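Local coordinates for Non-reducing end beta-L-arabinofuranosidase (Bacteroides thetaiotaomicron, PDB 5MQO), which probably hydrolyses glycosidic bonds in complex plant pectin as a family GH127 glycoside hydrolase of a gut bacterium, at residues Met320-Ile330 with Asn388-Thr399. Sequence-based numbering, arbitrary orientation.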
ATOM      1  N   MET A 320      -1.102   3.994  21.175  1.00 55.39           N
ATOM      2  CA  MET A 320      -0.253   2.876  20.734  1.00 54.93           C
ATOM      3  C   MET A 320      -0.698   1.549  21.356  1.00 54.03           C
ATOM      4  O   MET A 320      -0.460   0.500  20.785  1.00 51.91           O
ATOM      5  CB  MET A 320       1.217   3.165  21.066  1.00 56.59           C
ATOM      6  CG  MET A 320       2.260   2.325  20.321  1.00 58.90           C
ATOM      7  SD  MET A 320       2.407   2.420  18.519  1.00 59.93           S
ATOM      8  CE  MET A 320       1.694   4.034  18.176  1.00 56.85           C
ATOM      9  N   LYS A 321      -1.339   1.582  22.520  1.00 56.38           N
ATOM     10  CA  LYS A 321      -1.988   0.364  23.051  1.00 59.10           C
ATOM     11  C   LYS A 321      -3.133  -0.106  22.130  1.00 55.64           C
ATOM     12  O   LYS A 321      -3.279  -1.292  21.887  1.00 53.59           O
ATOM     13  CB  LYS A 321      -2.472   0.554  24.506  1.00 64.83           C
ATOM     14  CG  LYS A 321      -1.820  -0.396  25.515  1.00 72.85           C
ATOM     15  CD  LYS A 321      -1.534   0.205  26.904  1.00 77.50           C
ATOM     16  CE  LYS A 321      -0.470  -0.642  27.620  1.00 81.65           C
ATOM     17  NZ  LYS A 321      -0.509  -0.521  29.106  1.00 84.75           N
ATOM     18  N   ASN A 322      -3.910   0.842  21.614  1.00 52.32           N
ATOM     19  CA  ASN A 322      -4.953   0.551  20.656  1.00 51.09           C
ATOM     20  C   ASN A 322      -4.356   0.168  19.332  1.00 49.48           C
ATOM     21  O   ASN A 322      -4.731  -0.848  18.768  1.00 51.21           O
ATOM     22  CB  ASN A 322      -5.900   1.737  20.483  1.00 50.12           C
ATOM     23  CG  ASN A 322      -6.618   2.092  21.777  1.00 49.19           C
ATOM     24  OD1 ASN A 322      -6.318   3.104  22.390  1.00 48.17           O
ATOM     25  ND2 ASN A 322      -7.560   1.247  22.202  1.00 48.55           N
ATOM     26  N   LEU A 323      -3.405   0.944  18.842  1.00 49.48           N
ATOM     27  CA  LEU A 323      -2.898   0.728  17.478  1.00 49.90           C
ATOM     28  C   LEU A 323      -2.190  -0.595  17.355  1.00 50.27           C
ATOM     29  O   LEU A 323      -2.333  -1.250  16.320  1.00 53.22           O
ATOM     30  CB  LEU A 323      -1.998   1.862  17.001  1.00 50.02           C
ATOM     31  CG  LEU A 323      -2.683   3.216  16.740  1.00 51.21           C
ATOM     32  CD1 LEU A 323      -1.628   4.298  16.476  1.00 52.14           C
ATOM     33  CD2 LEU A 323      -3.700   3.141  15.605  1.00 51.08           C
ATOM     34  N   THR A 324      -1.479  -1.032  18.404  1.00 49.90           N
ATOM     35  CA  THR A 324      -0.789  -2.352  18.353  1.00 48.00           C
ATOM     36  C   THR A 324      -1.706  -3.579  18.472  1.00 45.58           C
ATOM     37  O   THR A 324      -1.423  -4.543  17.838  1.00 46.21           O
ATOM     38  CB  THR A 324       0.442  -2.466  19.298  1.00 47.00           C
ATOM     39  OG1 THR A 324       0.076  -2.185  20.641  1.00 50.76           O
ATOM     40  CG2 THR A 324       1.459  -1.470  18.937  1.00 46.43           C
ATOM     41  N   SER A 325      -2.806  -3.568  19.202  1.00 45.90           N
ATOM     42  CA  SER A 325      -3.711  -4.740  19.106  1.00 49.35           C
ATOM     43  C   SER A 325      -4.567  -4.722  17.834  1.00 47.95           C
ATOM     44  O   SER A 325      -4.960  -5.776  17.351  1.00 46.50           O
ATOM     45  CB  SER A 325      -4.556  -5.029  20.378  1.00 51.65           C
ATOM     46  OG  SER A 325      -5.075  -3.839  20.891  1.00 54.66           O
ATOM     47  N   ILE A 326      -4.849  -3.538  17.299  1.00 48.40           N
ATOM     48  CA  ILE A 326      -5.578  -3.424  16.026  1.00 47.84           C
ATOM     49  C   ILE A 326      -4.669  -3.931  14.885  1.00 48.01           C
ATOM     50  O   ILE A 326      -5.123  -4.668  14.003  1.00 48.03           O
ATOM     51  CB  ILE A 326      -6.067  -1.967  15.763  1.00 46.10           C
ATOM     52  CG1 ILE A 326      -7.081  -1.574  16.808  1.00 46.22           C
ATOM     53  CG2 ILE A 326      -6.755  -1.827  14.405  1.00 45.96           C
ATOM     54  CD1 ILE A 326      -7.511  -0.122  16.732  1.00 47.31           C
ATOM     55  N   TRP A 327      -3.400  -3.527  14.899  1.00 47.07           N
ATOM     56  CA  TRP A 327      -2.473  -3.950  13.855  1.00 46.94           C
ATOM     57  C   TRP A 327      -2.405  -5.456  13.940  1.00 47.55           C
ATOM     58  O   TRP A 327      -2.615  -6.146  12.961  1.00 48.04           O
ATOM     59  CB  TRP A 327      -1.081  -3.317  14.021  1.00 45.41           C
ATOM     60  CG  TRP A 327      -0.077  -3.835  13.049  1.00 43.45           C
ATOM     61  CD1 TRP A 327       0.149  -3.385  11.789  1.00 43.37           C
ATOM     62  CD2 TRP A 327       0.837  -4.912  13.263  1.00 44.46           C
ATOM     63  NE1 TRP A 327       1.146  -4.129  11.185  1.00 43.67           N
ATOM     64  CE2 TRP A 327       1.583  -5.076  12.077  1.00 44.95           C
ATOM     65  CE3 TRP A 327       1.099  -5.766  14.346  1.00 46.01           C
ATOM     66  CZ2 TRP A 327       2.593  -6.068  11.948  1.00 45.62           C
ATOM     67  CZ3 TRP A 327       2.103  -6.759  14.213  1.00 45.65           C
ATOM     68  CH2 TRP A 327       2.830  -6.895  13.023  1.00 45.50           C
ATOM     69  N   ASN A 328      -2.168  -5.939  15.143  1.00 48.31           N
ATOM     70  CA  ASN A 328      -2.107  -7.346  15.423  1.00 50.48           C
ATOM     71  C   ASN A 328      -3.328  -8.121  14.927  1.00 47.64           C
ATOM     72  O   ASN A 328      -3.180  -9.166  14.332  1.00 48.05           O
ATOM     73  CB  ASN A 328      -1.951  -7.544  16.938  1.00 54.46           C
ATOM     74  CG  ASN A 328      -1.500  -8.933  17.296  1.00 57.86           C
ATOM     75  OD1 ASN A 328      -2.325  -9.841  17.517  1.00 54.20           O
ATOM     76  ND2 ASN A 328      -0.167  -9.122  17.335  1.00 60.87           N
ATOM     77  N   ASP A 329      -4.522  -7.597  15.184  1.00 48.70           N
ATOM     78  CA  ASP A 329      -5.805  -8.203  14.753  1.00 47.55           C
ATOM     79  C   ASP A 329      -5.891  -8.352  13.226  1.00 48.06           C
ATOM     80  O   ASP A 329      -6.145  -9.429  12.695  1.00 50.26           O
ATOM     81  CB  ASP A 329      -6.985  -7.344  15.221  1.00 46.97           C
ATOM     82  CG  ASP A 329      -8.327  -7.993  14.913  1.00 48.34           C
ATOM     83  OD1 ASP A 329      -8.382  -9.243  14.891  1.00 48.20           O
ATOM     84  OD2 ASP A 329      -9.326  -7.266  14.693  1.00 47.85           O
ATOM     85  N   ILE A 330      -5.636  -7.260  12.537  1.00 45.57           N
ATOM     86  CA  ILE A 330      -5.562  -7.262  11.110  1.00 46.77           C
ATOM     87  C   ILE A 330      -4.597  -8.331  10.576  1.00 50.43           C
ATOM     88  O   ILE A 330      -4.953  -9.151   9.731  1.00 54.29           O
ATOM     89  CB  ILE A 330      -5.117  -5.866  10.593  1.00 46.13           C
ATOM     90  CG1 ILE A 330      -6.228  -4.816  10.805  1.00 46.35           C
ATOM     91  CG2 ILE A 330      -4.765  -5.926   9.119  1.00 46.03           C
ATOM     92  CD1 ILE A 330      -5.737  -3.388  10.860  1.00 46.89           C
ATOM     93  N   ASN A 388      -3.936   0.145   4.529  1.00 47.56           N
ATOM     94  CA  ASN A 388      -3.091  -0.744   5.323  1.00 46.81           C
ATOM     95  C   ASN A 388      -1.597  -0.418   5.086  1.00 47.60           C
ATOM     96  O   ASN A 388      -0.796  -0.474   6.020  1.00 49.32           O
ATOM     97  CB  ASN A 388      -3.378  -2.192   4.964  1.00 44.59           C
ATOM     98  CG  ASN A 388      -2.804  -3.184   5.966  1.00 45.11           C
ATOM     99  OD1 ASN A 388      -2.740  -2.942   7.184  1.00 45.83           O
ATOM    100  ND2 ASN A 388      -2.422  -4.346   5.457  1.00 45.62           N
ATOM    101  N   MET A 389      -1.241  -0.066   3.853  1.00 46.88           N
ATOM    102  CA  MET A 389       0.129   0.292   3.514  1.00 48.75           C
ATOM    103  C   MET A 389       0.599   1.566   4.249  1.00 48.99           C
ATOM    104  O   MET A 389       1.653   1.576   4.863  1.00 47.98           O
ATOM    105  CB  MET A 389       0.228   0.505   2.011  1.00 50.51           C
ATOM    106  CG  MET A 389       1.618   0.886   1.544  1.00 52.81           C
ATOM    107  SD  MET A 389       1.693   1.313  -0.191  1.00 53.79           S
ATOM    108  CE  MET A 389       3.212   2.231  -0.182  1.00 55.54           C
ATOM    109  N   LEU A 390      -0.207   2.622   4.159  1.00 50.14           N
ATOM    110  CA  LEU A 390       0.046   3.889   4.818  1.00 50.46           C
ATOM    111  C   LEU A 390      -0.049   3.793   6.360  1.00 49.78           C
ATOM    112  O   LEU A 390       0.696   4.460   7.053  1.00 47.48           O
ATOM    113  CB  LEU A 390      -0.920   4.938   4.312  1.00 51.67           C
ATOM    114  CG  LEU A 390      -0.947   5.363   2.842  1.00 53.66           C
ATOM    115  CD1 LEU A 390      -2.195   6.219   2.583  1.00 55.40           C
ATOM    116  CD2 LEU A 390       0.284   6.135   2.427  1.00 54.85           C
ATOM    117  N   PHE A 391      -0.958   2.974   6.893  1.00 49.66           N
ATOM    118  CA  PHE A 391      -0.947   2.649   8.336  1.00 48.87           C
ATOM    119  C   PHE A 391       0.427   2.074   8.702  1.00 49.06           C
ATOM    120  O   PHE A 391       1.105   2.576   9.603  1.00 49.48           O
ATOM    121  CB  PHE A 391      -2.093   1.683   8.700  1.00 48.41           C
ATOM    122  CG  PHE A 391      -2.121   1.219  10.157  1.00 48.42           C
ATOM    123  CD1 PHE A 391      -1.772   2.059  11.223  1.00 48.47           C
ATOM    124  CD2 PHE A 391      -2.568  -0.064  10.468  1.00 48.67           C
ATOM    125  CE1 PHE A 391      -1.826   1.622  12.551  1.00 47.57           C
ATOM    126  CE2 PHE A 391      -2.621  -0.506  11.803  1.00 49.53           C
ATOM    127  CZ  PHE A 391      -2.233   0.341  12.844  1.00 48.88           C
ATOM    128  N   ASN A 392       0.876   1.079   7.950  1.00 47.97           N
ATOM    129  CA  ASN A 392       2.105   0.404   8.324  1.00 48.92           C
ATOM    130  C   ASN A 392       3.338   1.302   8.183  1.00 48.27           C
ATOM    131  O   ASN A 392       4.336   1.138   8.894  1.00 46.69           O
ATOM    132  CB  ASN A 392       2.280  -0.886   7.533  1.00 48.10           C
ATOM    133  CG  ASN A 392       1.542  -2.027   8.153  1.00 48.70           C
ATOM    134  OD1 ASN A 392       2.093  -2.792   8.934  1.00 48.44           O
ATOM    135  ND2 ASN A 392       0.268  -2.129   7.839  1.00 50.44           N
ATOM    136  N   TRP A 393       3.262   2.239   7.251  1.00 48.07           N
ATOM    137  CA  TRP A 393       4.347   3.149   7.049  1.00 48.02           C
ATOM    138  C   TRP A 393       4.486   4.077   8.251  1.00 47.64           C
ATOM    139  O   TRP A 393       5.583   4.290   8.695  1.00 47.69           O
ATOM    140  CB  TRP A 393       4.187   3.924   5.760  1.00 47.27           C
ATOM    141  CG  TRP A 393       5.350   4.810   5.518  1.00 47.81           C
ATOM    142  CD1 TRP A 393       5.422   6.152   5.769  1.00 48.23           C
ATOM    143  CD2 TRP A 393       6.633   4.422   5.031  1.00 47.84           C
ATOM    144  NE1 TRP A 393       6.664   6.623   5.440  1.00 50.42           N
ATOM    145  CE2 TRP A 393       7.426   5.580   4.976  1.00 48.18           C
ATOM    146  CE3 TRP A 393       7.187   3.206   4.618  1.00 49.92           C
ATOM    147  CZ2 TRP A 393       8.734   5.562   4.536  1.00 47.38           C
ATOM    148  CZ3 TRP A 393       8.502   3.190   4.161  1.00 48.45           C
ATOM    149  CH2 TRP A 393       9.258   4.363   4.140  1.00 48.71           C
ATOM    150  N   ARG A 394       3.380   4.596   8.779  1.00 48.90           N
ATOM    151  CA  ARG A 394       3.406   5.434   9.979  1.00 49.57           C
ATOM    152  C   ARG A 394       3.908   4.641  11.184  1.00 50.41           C
ATOM    153  O   ARG A 394       4.753   5.121  11.959  1.00 50.31           O
ATOM    154  CB  ARG A 394       2.036   5.990  10.288  1.00 50.88           C
ATOM    155  CG  ARG A 394       1.713   7.321   9.634  1.00 52.88           C
ATOM    156  CD  ARG A 394       1.590   7.203   8.147  1.00 54.19           C
ATOM    157  NE  ARG A 394       1.124   8.434   7.544  1.00 55.05           N
ATOM    158  CZ  ARG A 394       1.235   8.711   6.249  1.00 55.93           C
ATOM    159  NH1 ARG A 394       1.767   7.843   5.386  1.00 56.31           N
ATOM    160  NH2 ARG A 394       0.787   9.875   5.807  1.00 58.07           N
ATOM    161  N   MET A 395       3.427   3.410  11.315  1.00 50.17           N
ATOM    162  CA  MET A 395       3.902   2.545  12.400  1.00 50.33           C
ATOM    163  C   MET A 395       5.420   2.273  12.315  1.00 49.45           C
ATOM    164  O   MET A 395       6.113   2.277  13.337  1.00 48.91           O
ATOM    165  CB  MET A 395       3.105   1.245  12.450  1.00 49.05           C
ATOM    166  CG  MET A 395       1.625   1.461  12.755  1.00 48.97           C
ATOM    167  SD  MET A 395       1.233   2.034  14.416  1.00 47.72           S
ATOM    168  CE  MET A 395       1.653   0.576  15.356  1.00 48.77           C
ATOM    169  N   LEU A 396       5.931   2.072  11.108  1.00 48.43           N
ATOM    170  CA  LEU A 396       7.373   2.016  10.912  1.00 49.44           C
ATOM    171  C   LEU A 396       8.066   3.273  11.465  1.00 51.14           C
ATOM    172  O   LEU A 396       8.991   3.147  12.282  1.00 50.19           O
ATOM    173  CB  LEU A 396       7.737   1.837   9.438  1.00 48.31           C
ATOM    174  CG  LEU A 396       9.234   1.734   9.091  1.00 47.75           C
ATOM    175  CD1 LEU A 396       9.868   0.472   9.686  1.00 48.13           C
ATOM    176  CD2 LEU A 396       9.393   1.749   7.579  1.00 47.06           C
ATOM    177  N   GLU A 397       7.617   4.460  11.043  1.00 52.16           N
ATOM    178  CA  GLU A 397       8.318   5.723  11.406  1.00 56.30           C
ATOM    179  C   GLU A 397       8.259   6.006  12.940  1.00 56.16           C
ATOM    180  O   GLU A 397       9.221   6.433  13.537  1.00 55.30           O
ATOM    181  CB  GLU A 397       7.813   6.919  10.555  1.00 57.09           C
ATOM    182  CG  GLU A 397       7.972   6.712   9.036  1.00 57.72           C
ATOM    183  CD  GLU A 397       8.321   7.964   8.217  1.00 59.20           C
ATOM    184  OE1 GLU A 397       7.681   9.055   8.324  1.00 59.55           O
ATOM    185  OE2 GLU A 397       9.268   7.841   7.416  1.00 58.51           O
ATOM    186  N   VAL A 398       7.132   5.703  13.558  1.00 56.72           N
ATOM    187  CA  VAL A 398       6.955   5.810  15.003  1.00 57.17           C
ATOM    188  C   VAL A 398       7.712   4.789  15.869  1.00 56.43           C
ATOM    189  O   VAL A 398       7.907   5.046  17.053  1.00 55.84           O
ATOM    190  CB  VAL A 398       5.446   5.675  15.309  1.00 58.67           C
ATOM    191  CG1 VAL A 398       5.171   5.318  16.751  1.00 60.63           C
ATOM    192  CG2 VAL A 398       4.717   6.952  14.926  1.00 58.42           C
ATOM    193  N   THR A 399       8.069   3.627  15.316  1.00 56.59           N
ATOM    194  CA  THR A 399       8.672   2.518  16.101  1.00 56.43           C
ATOM    195  C   THR A 399      10.056   2.022  15.673  1.00 58.22           C
ATOM    196  O   THR A 399      10.772   1.435  16.479  1.00 62.08           O
ATOM    197  CB  THR A 399       7.762   1.267  16.125  1.00 54.48           C
ATOM    198  OG1 THR A 399       7.602   0.736  14.805  1.00 52.00           O
ATOM    199  CG2 THR A 399       6.428   1.599  16.692  1.00 54.12           C
TER
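Phe391 extends from helix 382-399 toward helix 317-333 and meets Leu323, Trp327 and Ile330 there. With its CG anti to the backbone N (chi1 177°), the ring reaches across the interface: CE1 lies 3.9 Å from Leu323 CD2, and CE2 is equally close to Trp327 CB. The indole of Trp327 turns an edge toward the phenyl face in an offset edge-to-face pair, the planes 66° apart. Its NE1 donates to Asn392 OD1 (2.8 Å) in a somewhat bent bond, 147° at the hydrogen, with the amide turned well out of the indole plane. That amide is fixed in turn by an almost straight bond from Asn392 ND2 to Asn388 O (2.7 Å), one turn earlier. A leucine in place of Asn392 would probably leave the indole N-H without its acceptor and the tryptophan less firmly oriented. Farther along, the Met395 chain, bent at chi2 and chi3, lays SD on Leu323 CB and brings CE to Met320 SD, tip to tip at 3.7 Å. Tyr404 and Leu407 of helix 402-416 also pack against Trp327. Two obliquely packed helices of the catalytic domain are thus joined by a largely apolar interface in which one hydrogen bond between buried side chains helps to fix the indole's orientation.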